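Local coordinates for thioesterase superfamily protein (Sulfolobus solfataricus, PDB 2GF6), which binds coenzyme A and probably hydrolyses fatty acyl-CoA thioesters, as expected of a hot-dog-fold member of the 4-hydroxybenzoyl-CoA thioesterase family, at residues A[36-40]-A[79-83]; A[54-60]-A[111-117]. All blocks are in the same frame, centred on the assembly; numbering follows the deposited sequence.

Contact 1: residues A[36-40]-A[79-83]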
# COMPACT_ATOMS: atom_id res chain seq x y z
N THR A 36 -10.08 0.94 13.49
CA THR A 36 -11.11 1.39 14.45
C THR A 36 -12.34 0.47 14.38
O THR A 36 -12.87 0.01 15.43
CB THR A 36 -11.48 2.86 14.23
OG1 THR A 36 -10.30 3.66 14.30
CG2 THR A 36 -12.46 3.37 15.25
N ILE A 37 -12.80 0.19 13.16
CA ILE A 37 -13.99 -0.65 12.94
C ILE A 37 -13.73 -2.10 13.34
O ILE A 37 -14.56 -2.72 14.01
CB ILE A 37 -14.48 -0.58 11.50
CG1 ILE A 37 -15.02 0.82 11.21
CG2 ILE A 37 -15.58 -1.63 11.28
CD1 ILE A 37 -15.14 1.16 9.75
N GLU A 38 -12.57 -2.62 12.97
CA GLU A 38 -12.21 -3.95 13.34
C GLU A 38 -12.25 -4.09 14.85
O GLU A 38 -12.77 -5.07 15.35
CB GLU A 38 -10.84 -4.33 12.81
CG GLU A 38 -10.43 -5.75 13.19
CD GLU A 38 -9.21 -6.28 12.45
OE1 GLU A 38 -8.54 -5.56 11.66
OE2 GLU A 38 -8.93 -7.46 12.66
N LYS A 39 -11.70 -3.11 15.59
CA LYS A 39 -11.64 -3.23 17.06
C LYS A 39 -13.04 -3.19 17.66
O LYS A 39 -13.39 -3.99 18.53
CB LYS A 39 -10.77 -2.12 17.67
CG LYS A 39 -10.53 -2.28 19.17
CD LYS A 39 -9.84 -1.05 19.83
CE LYS A 39 -10.76 0.17 19.91
NZ LYS A 39 -11.59 0.24 21.18
N PHE A 40 -13.85 -2.25 17.17
CA PHE A 40 -15.24 -2.15 17.59
C PHE A 40 -15.99 -3.48 17.44
O PHE A 40 -16.67 -3.93 18.36
CB PHE A 40 -15.96 -1.04 16.83
CG PHE A 40 -17.44 -1.09 16.98
CD1 PHE A 40 -18.04 -0.61 18.12
CD2 PHE A 40 -18.24 -1.64 15.99
CE1 PHE A 40 -19.40 -0.66 18.27
CE2 PHE A 40 -19.60 -1.69 16.12
CZ PHE A 40 -20.19 -1.20 17.26
N VAL A 79 -9.20 8.02 16.80
CA VAL A 79 -10.36 7.87 15.95
C VAL A 79 -11.58 7.63 16.86
O VAL A 79 -11.53 6.81 17.77
CB VAL A 79 -10.17 6.72 14.90
CG1 VAL A 79 -11.22 6.79 13.82
CG2 VAL A 79 -8.76 6.75 14.30
N LEU A 80 -12.65 8.38 16.59
CA LEU A 80 -13.95 8.24 17.23
C LEU A 80 -14.93 7.60 16.23
O LEU A 80 -15.09 8.09 15.13
CB LEU A 80 -14.48 9.61 17.68
CG LEU A 80 -13.52 10.47 18.51
CD1 LEU A 80 -14.16 11.74 18.97
CD2 LEU A 80 -13.02 9.71 19.72
N LEU A 81 -15.59 6.53 16.64
CA LEU A 81 -16.53 5.83 15.77
C LEU A 81 -17.98 6.02 16.20
O LEU A 81 -18.30 5.97 17.39
CB LEU A 81 -16.21 4.34 15.75
CG LEU A 81 -16.72 3.54 14.54
CD1 LEU A 81 -15.94 3.89 13.26
CD2 LEU A 81 -16.60 2.07 14.84
N ASN A 82 -18.85 6.21 15.21
CA ASN A 82 -20.29 6.22 15.43
C ASN A 82 -20.98 5.30 14.43
O ASN A 82 -21.32 5.73 13.34
CB ASN A 82 -20.82 7.64 15.27
CG ASN A 82 -22.31 7.76 15.63
OD1 ASN A 82 -22.69 7.47 16.76
ND2 ASN A 82 -23.14 8.21 14.69
N PRO A 83 -21.20 4.03 14.81
CA PRO A 83 -21.94 3.12 13.93
C PRO A 83 -23.43 3.47 13.87
O PRO A 83 -24.06 3.69 14.91
CB PRO A 83 -21.74 1.75 14.59
CG PRO A 83 -20.67 1.96 15.63
CD PRO A 83 -20.77 3.37 16.05
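Leu81 sends its two methyl groups up between three helix side chains, and most of the contact is organised round it. Leu81 CD2 lies 3.7 Å from Phe40 CB, while Leu81 CD1 turns to the other neighbour and meets Ile37 CG1 at 3.8 Å; in both pairs the side chains run roughly perpendicular to each other. The Thr36 and Leu81 side chains lie alongside, pointing opposite ways, with Thr36 CG2 reaching Leu81 CB at 3.9 Å. One turn along the helix, the ring of Phe40 takes Pro83 over one face: Pro83 CG is 3.9 Å from the centroid of the Phe40 ring and 24° off its normal, a CH-pi contact shifted toward the rim. The placement of CG anti to the backbone N (chi1 167°) carries the Phe40 ring out to Pro83. At the other end Thr36 OG1 faces the apolar Val79, with Val79 CB at 3.1 Å, yet the hydroxyl is not stranded, since it is hydrogen-bonded to Phe32 O of its own helix. Further out, Phe93 backs Ile37, Leu81 and Pro83, and the ring of Tyr7 meets that of Phe40. The short segment axes pass 9.5 Å apart at 60°, a separation bridged here by side chains. Long helix 26-45 wrapped by an antiparallel sheet is the signature of the hot-dog fold.

Contact 2: residues A[54-60]-A[111-117]; sequences ENLWFVI and QIAINPK. With COA (coenzyme A), chain E.
Glu54 and Asn55 share the amine of Lys117. Lys117 NZ gives a 2.8 Å salt bridge to Glu54 OE1, approaching on the anti side of the carboxylate, and a 2.7 Å hydrogen bond to Asn55 OD1, tilted 32° from that carbonyl plane. Asn55 OD1 also accepts from a water that bridges to Asn115 ND2, while Asn115 OD1 receives Lys117 N in an Asx turn where strand 102-115 ends. Leu56 brings CD1 to Ala113 CB at 4.0 Å. Trp57 then lays its indole against Pro116, whose CB sits 3.6 Å from the centroid of the six-membered ring of Trp57 and only 14° off its normal, a CH-pi contact over the centre. With an alanine in place of Trp57, Pro116 would probably lose its main apolar partner in this contact, although the packing of CB on Ile114 CG1 could remain. Trp57 and Ile114 form a hydrogen-bonded pair, with Ile114 N 2.8 Å from Trp57 O; this antiparallel pairing belongs to the curved sheet of the hot-dog fold. Phe58, on the face of Ala113 and Gln111, sets CE1 against Ala113 CB. Val59 pairs likewise with Ile112 through two backbone bonds, and on the other face Val59 CG1 meets Ile114 CD1 at 3.5 Å, a contact reached because Ile114 holds CG1 between its backbone N and carbonyl carbon (chi1 69°). Ile60 packs CG1 on Gln111 NE2, whose amide is tied through OE1 to Tyr49 OH. Ile60 O accepts a 2.8 Å hydrogen bond from N4P of coenzyme A, alongside which Ile112 and Ile114 line the pocket.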
# COMPACT_ATOMS: atom_id res chain seq x y z
N GLU A 54 -17.18 -18.21 6.02
CA GLU A 54 -17.27 -18.47 4.58
C GLU A 54 -18.57 -17.95 3.95
O GLU A 54 -18.59 -17.61 2.77
CB GLU A 54 -17.06 -19.97 4.26
CG GLU A 54 -18.00 -20.92 4.96
CD GLU A 54 -17.76 -22.39 4.61
OE1 GLU A 54 -18.20 -22.84 3.52
OE2 GLU A 54 -17.16 -23.11 5.45
N ASN A 55 -19.64 -17.89 4.74
CA ASN A 55 -20.96 -17.42 4.29
C ASN A 55 -21.28 -15.93 4.59
O ASN A 55 -22.35 -15.46 4.22
CB ASN A 55 -22.05 -18.27 4.93
CG ASN A 55 -21.98 -19.73 4.53
OD1 ASN A 55 -21.86 -20.06 3.35
ND2 ASN A 55 -22.07 -20.61 5.51
N LEU A 56 -20.38 -15.20 5.26
CA LEU A 56 -20.68 -13.83 5.73
C LEU A 56 -19.47 -12.95 5.71
O LEU A 56 -18.55 -13.11 6.53
CB LEU A 56 -21.24 -13.85 7.15
CG LEU A 56 -21.78 -12.55 7.74
CD1 LEU A 56 -22.93 -11.95 6.91
CD2 LEU A 56 -22.26 -12.78 9.16
N TRP A 57 -19.50 -11.99 4.77
CA TRP A 57 -18.48 -10.94 4.66
C TRP A 57 -19.11 -9.54 4.76
O TRP A 57 -20.28 -9.39 4.47
CB TRP A 57 -17.84 -11.03 3.28
CG TRP A 57 -16.89 -12.18 3.07
CD1 TRP A 57 -16.69 -13.29 3.87
CD2 TRP A 57 -16.08 -12.37 1.92
NE1 TRP A 57 -15.76 -14.12 3.29
CE2 TRP A 57 -15.37 -13.57 2.09
CE3 TRP A 57 -15.86 -11.62 0.75
CZ2 TRP A 57 -14.46 -14.04 1.14
CZ3 TRP A 57 -14.97 -12.08 -0.17
CH2 TRP A 57 -14.29 -13.30 0.02
N PHE A 58 -18.30 -8.54 5.13
CA PHE A 58 -18.66 -7.13 5.00
C PHE A 58 -17.86 -6.52 3.83
O PHE A 58 -16.63 -6.69 3.74
CB PHE A 58 -18.37 -6.36 6.30
CG PHE A 58 -19.32 -6.70 7.41
CD1 PHE A 58 -20.57 -6.10 7.46
CD2 PHE A 58 -18.99 -7.62 8.39
CE1 PHE A 58 -21.47 -6.43 8.48
CE2 PHE A 58 -19.89 -7.96 9.43
CZ PHE A 58 -21.13 -7.38 9.46
N VAL A 59 -18.55 -5.85 2.93
CA VAL A 59 -17.91 -5.16 1.81
C VAL A 59 -18.36 -3.72 1.76
O VAL A 59 -19.55 -3.46 1.96
CB VAL A 59 -18.14 -5.88 0.43
CG1 VAL A 59 -17.73 -7.36 0.50
CG2 VAL A 59 -19.57 -5.73 -0.08
N ILE A 60 -17.43 -2.81 1.45
CA ILE A 60 -17.69 -1.36 1.37
C ILE A 60 -18.50 -0.99 0.11
O ILE A 60 -18.14 -1.36 -1.00
CB ILE A 60 -16.36 -0.55 1.37
CG1 ILE A 60 -15.56 -0.83 2.64
CG2 ILE A 60 -16.58 0.96 1.24
CD1 ILE A 60 -14.11 -0.48 2.54
N GLN A 111 -20.95 -0.17 4.99
CA GLN A 111 -20.68 -1.56 4.79
C GLN A 111 -21.92 -2.40 4.73
O GLN A 111 -22.88 -2.14 5.44
CB GLN A 111 -19.70 -2.06 5.85
CG GLN A 111 -18.33 -1.56 5.49
CD GLN A 111 -17.25 -2.28 6.16
OE1 GLN A 111 -16.99 -2.06 7.35
NE2 GLN A 111 -16.55 -3.14 5.41
N ILE A 112 -21.88 -3.39 3.85
CA ILE A 112 -23.01 -4.25 3.61
C ILE A 112 -22.56 -5.67 3.87
O ILE A 112 -21.49 -6.07 3.45
CB ILE A 112 -23.54 -4.07 2.15
CG1 ILE A 112 -23.87 -2.60 1.87
CG2 ILE A 112 -24.77 -4.92 1.88
CD1 ILE A 112 -24.31 -2.36 0.45
N ALA A 113 -23.40 -6.42 4.59
CA ALA A 113 -23.23 -7.83 4.81
C ALA A 113 -23.63 -8.59 3.53
O ALA A 113 -24.66 -8.31 2.91
CB ALA A 113 -24.08 -8.27 6.00
N ILE A 114 -22.77 -9.53 3.11
CA ILE A 114 -23.03 -10.34 1.93
C ILE A 114 -22.74 -11.81 2.11
O ILE A 114 -21.94 -12.20 2.96
CB ILE A 114 -22.25 -9.82 0.68
CG1 ILE A 114 -20.73 -10.06 0.81
CG2 ILE A 114 -22.54 -8.39 0.45
CD1 ILE A 114 -19.95 -9.89 -0.50
N ASN A 115 -23.39 -12.62 1.29
CA ASN A 115 -22.92 -13.95 1.01
C ASN A 115 -21.96 -13.91 -0.22
O ASN A 115 -22.32 -13.48 -1.33
CB ASN A 115 -24.12 -14.89 0.82
CG ASN A 115 -23.70 -16.31 0.78
OD1 ASN A 115 -22.72 -16.66 0.11
ND2 ASN A 115 -24.40 -17.14 1.49
N PRO A 116 -20.68 -14.26 0.00
CA PRO A 116 -19.67 -14.11 -1.04
C PRO A 116 -19.65 -15.27 -2.03
O PRO A 116 -19.02 -15.15 -3.07
CB PRO A 116 -18.38 -14.09 -0.24
CG PRO A 116 -18.68 -15.06 0.86
CD PRO A 116 -20.07 -14.72 1.26
N LYS A 117 -20.33 -16.38 -1.71
CA LYS A 117 -20.44 -17.53 -2.60
C LYS A 117 -21.38 -17.27 -3.78
O LYS A 117 -21.19 -17.83 -4.88
CB LYS A 117 -20.94 -18.74 -1.83
CG LYS A 117 -19.92 -19.36 -0.91
CD LYS A 117 -20.59 -20.29 0.06
CE LYS A 117 -19.59 -21.08 0.83
NZ LYS A 117 -20.26 -21.70 2.00
N1A COA E . -25.81 3.50 1.34
C2A COA E . -26.86 2.91 2.03
N3A COA E . -27.42 1.74 1.57
C4A COA E . -26.92 1.18 0.44
C5A COA E . -25.87 1.76 -0.26
C6A COA E . -25.30 2.92 0.20
N6A COA E . -24.44 3.57 -0.60
N7A COA E . -25.58 0.97 -1.32
C8A COA E . -26.42 -0.09 -1.31
N9A COA E . -27.26 0.04 -0.23
C1B COA E . -28.43 -0.75 0.12
C2B COA E . -29.48 -0.87 -0.95
O2B COA E . -30.35 0.23 -0.97
C3B COA E . -30.21 -2.10 -0.51
O3B COA E . -31.18 -1.69 0.45
P3B COA E . -32.52 -2.51 0.81
O7A COA E . -32.33 -3.11 2.19
O8A COA E . -32.84 -3.61 -0.18
O9A COA E . -33.64 -1.50 0.88
C4B COA E . -29.13 -2.95 0.15
O4B COA E . -28.05 -2.07 0.38
C5B COA E . -28.64 -4.08 -0.73
O5B COA E . -28.09 -3.52 -1.88
P1A COA E . -28.42 -4.08 -3.35
O1A COA E . -28.41 -3.01 -4.39
O2A COA E . -29.69 -4.88 -3.35
O3A COA E . -27.10 -4.96 -3.61
P2A COA E . -26.93 -6.53 -3.83
O4A COA E . -27.28 -7.04 -5.19
O5A COA E . -27.53 -7.40 -2.76
O6A COA E . -25.35 -6.58 -3.71
CBP COA E . -23.20 -5.79 -3.78
CCP COA E . -24.58 -5.50 -3.20
CDP COA E . -23.40 -6.33 -5.20
CEP COA E . -22.56 -6.85 -2.89
CAP COA E . -22.39 -4.51 -3.85
OAP COA E . -22.98 -3.57 -4.72
C9P COA E . -21.00 -4.73 -4.36
O9P COA E . -20.47 -5.98 -4.70
N8P COA E . -20.31 -3.63 -4.44
C7P COA E . -18.89 -3.74 -4.67
C6P COA E . -18.20 -3.28 -3.41
C5P COA E . -16.72 -3.19 -3.63
O5P COA E . -16.12 -3.70 -4.60
N4P COA E . -16.16 -2.50 -2.66
C3P COA E . -14.85 -1.96 -2.86
C2P COA E . -14.51 -1.04 -1.72
S1P COA E . -12.86 -0.49 -1.97
O HOH W 1 -23.96 -20.19 1.76

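How the contacts relate
Both contacts draw on one antiparallel sheet, but they use it differently. Contact 1 seats helix 26-45 on strand 76-85 close to the centre of the chain, and its touching residues are nearly all buried; it is held by apolar packing and a CH-pi contact. Contact 2, whose centre is about 15 Å from that of the chain, pairs strands 56-67 and 102-115 through backbone hydrogen bonds, and its outer end carries a salt bridge and a bound water. Coenzyme A touches contact 2, whereas the side chain of Ile37 in contact 1 is about 12 Å from it. Their centres lie 19 Å apart, yet Ile37 CG2 packs at 4.2 Å from Gln111 OE1.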